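Local coordinates for protein predicted acetyltransferase (Clostridium acetobutylicum, PDB 3MGD) that binds acetyl-CoA and probably transfers its acetyl group to an acceptor, as a GNAT-family acyltransferase, at residues Asn3-Lys6 and Ala7-Lys10; Glu37-Arg40 and Tyr41-Lys45; Val110-Ala113 and Lys114-Ile118. All coordinates share one frame; numbering follows the deposited sequence.

Contact 1 of 3, residues Asn3-Lys6 and Ala7-Lys10; sequences NYRK and ADMK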
loop_
_atom_site.group_PDB
_atom_site.type_symbol
_atom_site.label_atom_id
_atom_site.label_comp_id
_atom_site.label_asym_id
_atom_site.label_seq_id
_atom_site.Cartn_x
_atom_site.Cartn_y
_atom_site.Cartn_z
ATOM N N ASN A 3 26.595 11.820 -10.595
ATOM C CA ASN A 3 25.584 11.849 -11.649
ATOM C C ASN A 3 24.311 11.068 -11.301
ATOM O O ASN A 3 24.364 9.979 -10.738
ATOM C CB ASN A 3 26.152 11.451 -13.016
ATOM C CG ASN A 3 26.429 9.973 -13.133
ATOM O OD1 ASN A 3 27.449 9.483 -12.652
ATOM N ND2 ASN A 3 25.534 9.254 -13.805
ATOM N N TYR A 4 23.170 11.650 -11.630
ATOM C CA TYR A 4 21.880 11.034 -11.311
ATOM C C TYR A 4 21.186 10.540 -12.573
ATOM O O TYR A 4 21.124 11.259 -13.578
ATOM C CB TYR A 4 20.981 12.042 -10.606
ATOM C CG TYR A 4 21.458 12.422 -9.222
ATOM C CD1 TYR A 4 22.462 13.369 -9.038
ATOM C CD2 TYR A 4 20.904 11.823 -8.097
ATOM C CE1 TYR A 4 22.898 13.713 -7.758
ATOM C CE2 TYR A 4 21.320 12.164 -6.822
ATOM C CZ TYR A 4 22.316 13.100 -6.655
ATOM O OH TYR A 4 22.713 13.420 -5.372
ATOM N N ARG A 5 20.659 9.320 -12.518
ATOM C CA ARG A 5 19.887 8.765 -13.636
ATOM C C ARG A 5 18.838 7.786 -13.125
ATOM O O ARG A 5 18.939 7.287 -11.999
ATOM C CB ARG A 5 20.803 8.061 -14.638
ATOM C CG ARG A 5 21.519 6.844 -14.089
ATOM C CD ARG A 5 22.435 6.210 -15.130
ATOM N NE ARG A 5 23.114 5.038 -14.598
ATOM C CZ ARG A 5 22.661 3.795 -14.719
ATOM N NH1 ARG A 5 21.527 3.563 -15.360
ATOM N NH2 ARG A 5 23.335 2.787 -14.194
ATOM N N LYS A 6 17.832 7.512 -13.956
ATOM C CA LYS A 6 16.822 6.509 -13.630
ATOM C C LYS A 6 17.318 5.141 -14.077
ATOM O O LYS A 6 17.908 5.007 -15.151
ATOM C CB LYS A 6 15.474 6.863 -14.285
ATOM C CG LYS A 6 14.734 7.996 -13.587
ATOM C CD LYS A 6 13.632 8.618 -14.442
ATOM C CE LYS A 6 14.232 9.317 -15.665
ATOM N NZ LYS A 6 13.245 10.193 -16.353
ATOM N N ALA A 7 17.128 4.137 -13.229
ATOM C CA ALA A 7 17.580 2.779 -13.524
ATOM C C ALA A 7 16.852 2.168 -14.727
ATOM O O ALA A 7 15.657 2.398 -14.907
ATOM C CB ALA A 7 17.395 1.892 -12.296
ATOM N N ASP A 8 17.585 1.381 -15.523
ATOM C CA ASP A 8 17.048 0.652 -16.676
ATOM C C ASP A 8 17.061 -0.841 -16.380
ATOM O O ASP A 8 17.626 -1.273 -15.377
ATOM C CB ASP A 8 17.937 0.846 -17.919
ATOM C CG ASP A 8 18.200 2.299 -18.246
ATOM O OD1 ASP A 8 17.228 3.075 -18.354
ATOM O OD2 ASP A 8 19.386 2.656 -18.415
HETATM N N MSE A 9 16.487 -1.630 -17.288
HETATM C CA MSE A 9 16.490 -3.081 -17.144
HETATM C C MSE A 9 17.896 -3.603 -16.886
HETATM O O MSE A 9 18.084 -4.510 -16.082
HETATM C CB MSE A 9 15.905 -3.762 -18.385
HETATM C CG MSE A 9 14.492 -3.308 -18.744
HETATM SE SE MSE A 9 13.103 -3.659 -17.385
HETATM C CE MSE A 9 12.987 -5.604 -17.542
ATOM N N LYS A 10 18.878 -3.022 -17.574
ATOM C CA LYS A 10 20.286 -3.428 -17.467
ATOM C C LYS A 10 20.837 -3.325 -16.039
ATOM O O LYS A 10 21.797 -4.017 -15.675
ATOM C CB LYS A 10 21.129 -2.560 -18.411
ATOM C CG LYS A 10 22.592 -2.917 -18.516
ATOM C CD LYS A 10 23.311 -1.886 -19.385
ATOM C CE LYS A 10 24.793 -2.197 -19.561
ATOM N NZ LYS A 10 25.445 -1.166 -20.427
HETATM O O HOH W 1 19.684 5.258 -17.040
HETATM O O HOH W 2 16.191 5.529 -17.705
#
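R5 and D8 face each other across the turn where the edge strand 3-6 of the GNAT sheet gives way to the loop leading into helix 12-25. The charged pairing is loose: R5 NH1 lies 3.8 Å from D8 OD2, a long salt bridge, with guanidinium and carboxylate planes 35° apart and the side chains crossing at about a right angle. R5 CG sits between its backbone N and carbonyl carbon (chi1 64°), and the extended chain from CG to NE carries the guanidinium out across the strand direction, within reach of D8. Its strongest polar partner is D11, just before helix 12-25, and a further salt bridge runs to E57 of strand 51-58; D11 OD2 also takes the backbone N of D8, tying the turn to the start of the helix.

No direct hydrogen bond joins the segments; two waters bridge them instead. One donates to K6 O at 2.6 Å and to D8 OD2 at 3.0 Å, and accepts from R5 NH1 in the guanidinium plane. The second joins the same carbonyl to the other carboxylate oxygen, donating to K6 O at 3.1 Å and to D8 OD1 at 2.7 Å.

Contact 2 of 3, residues Glu37-Arg40 and Tyr41-Lys45; sequences ELTR and YFNNK
Y41 N, F42 N, N43 N and N44 N each donate to the carbonyl four residues back, E37 O, L38 O, T39 O and R40 O, in regular alpha-helical geometry. Two of these carbonyls carry a second bond. N43 ND2 reaches back to T39 O at 2.7 Å, and N44 ND2 does the same to R40 O at 2.9 Å. In each case the oxygen lies in the plane of the donating amide, whereas the amide nitrogen stands above the plane of the carbonyl it meets, on the face opposite the one approached by the backbone N-H. Each carbonyl is thus gripped by two donors of one residue, and the ND2 bond probably holds each amide in its rotation.

The same nitrogens also brush carbon. N43 ND2 is 3.3 Å from T39 CG2, the two side chains lying side by side and pointing the same way. R40 CG, placed anti to its own N (chi1 -178°), puts its methylene 3.3 Å from N44 ND2 before the chain bends at chi3. T39 OG1 is held by D35 O, one turn earlier. On the buried side the F42 ring passes close to its own helix, CD2 lying 3.2 Å from L38 O, while K45 CG covers one face of the Y41 ring near its rim.

L38 and F42 rest on helix 12-25, F42 and Y41 also meet L51, and L38 and Y41 pack on P75 of the second subunit. This is an amphipathic helix of the GNAT domain, its L38, Y41 and F42 side covered by helix 12-25, strand 51-58 and the second subunit, its asparagines bonding side chain to backbone at i-4.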
loop_
_atom_site.group_PDB
_atom_site.type_symbol
_atom_site.label_atom_id
_atom_site.label_comp_id
_atom_site.label_asym_id
_atom_site.label_seq_id
_atom_site.Cartn_x
_atom_site.Cartn_y
_atom_site.Cartn_z
ATOM N N GLU A 37 12.877 -13.564 -6.282
ATOM C CA GLU A 37 11.706 -12.704 -6.095
ATOM C C GLU A 37 12.036 -11.227 -6.296
ATOM O O GLU A 37 11.232 -10.477 -6.859
ATOM C CB GLU A 37 11.113 -12.919 -4.702
ATOM C CG GLU A 37 10.432 -14.280 -4.503
ATOM C CD GLU A 37 11.390 -15.399 -4.090
ATOM O OE1 GLU A 37 12.635 -15.237 -4.158
ATOM O OE2 GLU A 37 10.881 -16.466 -3.695
ATOM N N LEU A 38 13.202 -10.803 -5.806
ATOM C CA LEU A 38 13.655 -9.425 -6.021
ATOM C C LEU A 38 13.824 -9.157 -7.524
ATOM O O LEU A 38 13.343 -8.151 -8.051
ATOM C CB LEU A 38 14.978 -9.155 -5.276
ATOM C CG LEU A 38 14.931 -8.938 -3.760
ATOM C CD1 LEU A 38 16.343 -8.925 -3.131
ATOM C CD2 LEU A 38 14.153 -7.665 -3.412
ATOM N N THR A 39 14.504 -10.066 -8.216
ATOM C CA THR A 39 14.763 -9.889 -9.655
ATOM C C THR A 39 13.478 -9.837 -10.460
ATOM O O THR A 39 13.342 -9.044 -11.394
ATOM C CB THR A 39 15.629 -11.029 -10.205
ATOM O OG1 THR A 39 16.840 -11.107 -9.449
ATOM C CG2 THR A 39 15.950 -10.812 -11.679
ATOM N N ARG A 40 12.537 -10.698 -10.100
ATOM C CA ARG A 40 11.226 -10.688 -10.751
ATOM C C ARG A 40 10.466 -9.392 -10.456
ATOM O O ARG A 40 9.848 -8.842 -11.348
ATOM C CB ARG A 40 10.412 -11.908 -10.325
ATOM C CG ARG A 40 9.041 -12.030 -10.978
ATOM C CD ARG A 40 8.407 -13.355 -10.554
ATOM N NE ARG A 40 8.192 -13.393 -9.107
ATOM C CZ ARG A 40 7.911 -14.490 -8.409
ATOM N NH1 ARG A 40 7.824 -15.672 -9.017
ATOM N NH2 ARG A 40 7.727 -14.405 -7.093
ATOM N N TYR A 41 10.517 -8.916 -9.210
ATOM C CA TYR A 41 9.858 -7.657 -8.834
ATOM C C TYR A 41 10.363 -6.472 -9.667
ATOM O O TYR A 41 9.565 -5.678 -10.183
ATOM C CB TYR A 41 10.046 -7.350 -7.349
ATOM C CG TYR A 41 9.468 -6.009 -6.947
ATOM C CD1 TYR A 41 8.105 -5.862 -6.713
ATOM C CD2 TYR A 41 10.279 -4.890 -6.823
ATOM C CE1 TYR A 41 7.564 -4.636 -6.365
ATOM C CE2 TYR A 41 9.753 -3.655 -6.472
ATOM C CZ TYR A 41 8.396 -3.539 -6.242
ATOM O OH TYR A 41 7.871 -2.313 -5.902
ATOM N N PHE A 42 11.687 -6.349 -9.778
ATOM C CA PHE A 42 12.290 -5.261 -10.543
ATOM C C PHE A 42 11.972 -5.416 -12.018
ATOM O O PHE A 42 11.554 -4.461 -12.674
ATOM C CB PHE A 42 13.811 -5.192 -10.320
ATOM C CG PHE A 42 14.203 -4.537 -9.011
ATOM C CD1 PHE A 42 13.990 -3.183 -8.814
ATOM C CD2 PHE A 42 14.790 -5.278 -7.992
ATOM C CE1 PHE A 42 14.350 -2.575 -7.626
ATOM C CE2 PHE A 42 15.157 -4.689 -6.797
ATOM C CZ PHE A 42 14.939 -3.332 -6.606
ATOM N N ASN A 43 12.144 -6.628 -12.543
ATOM C CA ASN A 43 11.817 -6.868 -13.953
ATOM C C ASN A 43 10.402 -6.449 -14.333
ATOM O O ASN A 43 10.200 -5.746 -15.321
ATOM C CB ASN A 43 12.066 -8.331 -14.347
ATOM C CG ASN A 43 13.496 -8.570 -14.826
ATOM O OD1 ASN A 43 13.851 -8.240 -15.964
ATOM N ND2 ASN A 43 14.322 -9.130 -13.956
ATOM N N ASN A 44 9.430 -6.896 -13.548
ATOM C CA ASN A 44 8.036 -6.580 -13.798
ATOM C C ASN A 44 7.662 -5.112 -13.622
ATOM O O ASN A 44 7.018 -4.514 -14.497
ATOM C CB ASN A 44 7.135 -7.454 -12.926
ATOM C CG ASN A 44 6.936 -8.843 -13.517
ATOM O OD1 ASN A 44 6.053 -9.058 -14.351
ATOM N ND2 ASN A 44 7.763 -9.787 -13.096
ATOM N N LYS A 45 8.059 -4.530 -12.501
ATOM C CA LYS A 45 7.625 -3.167 -12.168
ATOM C C LYS A 45 8.372 -2.128 -13.010
ATOM O O LYS A 45 7.818 -1.088 -13.363
ATOM C CB LYS A 45 7.810 -2.880 -10.681
ATOM C CG LYS A 45 6.947 -3.757 -9.753
ATOM C CD LYS A 45 5.460 -3.721 -10.117
ATOM C CE LYS A 45 4.640 -4.581 -9.141
ATOM N NZ LYS A 45 3.206 -4.692 -9.516
#

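Contact 3 of 3, residues Val110-Ala113 and Lys114-Ile118; sequences VNEA and KERNI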
loop_
_atom_site.group_PDB
_atom_site.type_symbol
_atom_site.label_atom_id
_atom_site.label_comp_id
_atom_site.label_asym_id
_atom_site.label_seq_id
_atom_site.Cartn_x
_atom_site.Cartn_y
_atom_site.Cartn_z
ATOM N N VAL A 110 9.192 12.957 -5.503
ATOM C CA VAL A 110 8.003 13.788 -5.492
ATOM C C VAL A 110 7.691 14.249 -6.910
ATOM O O VAL A 110 6.531 14.292 -7.325
ATOM C CB VAL A 110 8.186 14.994 -4.544
ATOM C CG1 VAL A 110 7.208 16.113 -4.880
ATOM C CG2 VAL A 110 8.038 14.531 -3.091
ATOM N N ASN A 111 8.725 14.578 -7.670
ATOM C CA ASN A 111 8.495 14.976 -9.056
ATOM C C ASN A 111 7.910 13.847 -9.915
ATOM O O ASN A 111 7.038 14.094 -10.753
ATOM C CB ASN A 111 9.766 15.554 -9.682
ATOM C CG ASN A 111 9.585 15.881 -11.148
ATOM O OD1 ASN A 111 8.831 16.784 -11.503
ATOM N ND2 ASN A 111 10.272 15.136 -12.012
ATOM N N GLU A 112 8.375 12.610 -9.711
ATOM C CA GLU A 112 7.807 11.469 -10.442
ATOM C C GLU A 112 6.314 11.366 -10.165
ATOM O O GLU A 112 5.516 11.052 -11.053
ATOM C CB GLU A 112 8.491 10.152 -10.058
ATOM C CG GLU A 112 9.979 10.093 -10.391
ATOM C CD GLU A 112 10.274 10.162 -11.876
ATOM O OE1 GLU A 112 9.413 9.757 -12.689
ATOM O OE2 GLU A 112 11.384 10.628 -12.232
ATOM N N ALA A 113 5.942 11.616 -8.915
ATOM C CA ALA A 113 4.544 11.539 -8.504
ATOM C C ALA A 113 3.682 12.601 -9.189
ATOM O O ALA A 113 2.623 12.304 -9.732
ATOM C CB ALA A 113 4.437 11.671 -6.980
ATOM N N LYS A 114 4.151 13.839 -9.167
ATOM C CA LYS A 114 3.409 14.949 -9.758
ATOM C C LYS A 114 3.219 14.746 -11.258
ATOM O O LYS A 114 2.163 15.050 -11.801
ATOM C CB LYS A 114 4.167 16.254 -9.539
ATOM C CG LYS A 114 4.195 16.736 -8.115
ATOM C CD LYS A 114 4.844 18.112 -8.067
ATOM C CE LYS A 114 4.669 18.766 -6.717
ATOM N NZ LYS A 114 5.208 20.157 -6.746
ATOM N N GLU A 115 4.243 14.231 -11.926
ATOM C CA GLU A 115 4.155 14.034 -13.377
ATOM C C GLU A 115 3.105 12.974 -13.743
ATOM O O GLU A 115 2.674 12.865 -14.891
ATOM C CB GLU A 115 5.533 13.669 -13.941
ATOM C CG GLU A 115 6.474 14.879 -14.070
ATOM C CD GLU A 115 6.005 15.875 -15.135
ATOM O OE1 GLU A 115 5.941 15.487 -16.323
ATOM O OE2 GLU A 115 5.687 17.041 -14.787
ATOM N N ARG A 116 2.688 12.205 -12.747
ATOM C CA ARG A 116 1.674 11.166 -12.927
ATOM C C ARG A 116 0.378 11.522 -12.212
ATOM O O ARG A 116 -0.471 10.658 -11.977
ATOM C CB ARG A 116 2.184 9.827 -12.397
ATOM C CG ARG A 116 2.503 8.797 -13.473
ATOM C CD ARG A 116 3.606 7.893 -12.982
ATOM N NE ARG A 116 4.800 8.689 -12.738
ATOM C CZ ARG A 116 5.938 8.573 -13.415
ATOM N NH1 ARG A 116 6.061 7.661 -14.366
ATOM N NH2 ARG A 116 6.954 9.368 -13.124
ATOM N N ASN A 117 0.225 12.796 -11.864
ATOM C CA ASN A 117 -0.976 13.274 -11.185
ATOM C C ASN A 117 -1.255 12.573 -9.856
ATOM O O ASN A 117 -2.403 12.239 -9.529
ATOM C CB ASN A 117 -2.196 13.186 -12.113
ATOM C CG ASN A 117 -2.096 14.147 -13.287
ATOM O OD1 ASN A 117 -1.434 15.182 -13.194
ATOM N ND2 ASN A 117 -2.758 13.816 -14.395
ATOM N N ILE A 118 -0.196 12.364 -9.087
ATOM C CA ILE A 118 -0.314 11.761 -7.763
ATOM C C ILE A 118 0.113 12.786 -6.734
ATOM O O ILE A 118 1.131 13.463 -6.907
ATOM C CB ILE A 118 0.563 10.504 -7.650
ATOM C CG1 ILE A 118 -0.015 9.387 -8.522
ATOM C CG2 ILE A 118 0.710 10.071 -6.187
ATOM C CD1 ILE A 118 0.811 8.114 -8.517
HETATM O O HOH W 3 6.600 17.842 -12.196
#
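A113 O receives two backbone N-H groups where helix 101-115 ends, I118 N at 2.9 Å and R116 N at 3.0 Å. They arrive from opposite faces of the carbonyl plane, both well out of it. With N117 N bonded to K114 O and N117 in a left-handed backbone conformation (phi 58°), this is a Schellman motif, N117 being its C-prime residue. One turn back, K114 N and E115 N make ordinary helical bonds to V110 O and N111 O.

The side chain of R116, in one of its two deposited conformers, also reaches back to the helix. Bent at chi3, it turns the guanidinium back side-on, so that NE and NH2 both meet E112 O at 3.0 Å from the same face of that carbonyl, and E112 O lies in the guanidinium plane. NH2 also forms a salt bridge with E112 OE1, but the 2.5 Å separation is too short and the angle too bent for its detail to be trusted. E112 OE2 is held by W54 NE1.

On the exposed side a water donates to N111 OD1 at 2.6 Å and to E115 OE2 at 2.9 Å, linking side chains that run alongside each other with their flat groups 26° apart. Packing completes the contact. A113 CB meets I118 CB at 4.1 Å across the Schellman turn, and V110 CG1 touches K114 CE. V110, A113 and K114 also pack on L149 of the second subunit, and I118 on F70.

In this beta-alpha-beta unit, then, carbonyls of the last helical turn find donors in the turn and, in the conformer given, in R116, whose positive charge would probably interact favourably with the negative end of the helix dipole.

In the fold
Contact 1 is a surface turn at the edge strand 3-6, whereas contacts 2 and 3 are partly buried and lie on helices touching the second subunit. Contact 1 relies on water and loose charge pairing; contact 2, in mid-helix, on asparagine amides returning to the backbone; contact 3, at a helix end, on a Schellman motif and an arginine turned back to a carbonyl. Contact 1 touches both others: M9 CE packs on N43 OD1 of contact 2 at 3.2 Å, and K6 CD on E112 OE2 of contact 3 at 3.7 Å. Contacts 2 and 3 stay about 9 Å apart at their nearest atoms. The other end of the contact 3 helix, at A102 and T103, binds acetyl-CoA.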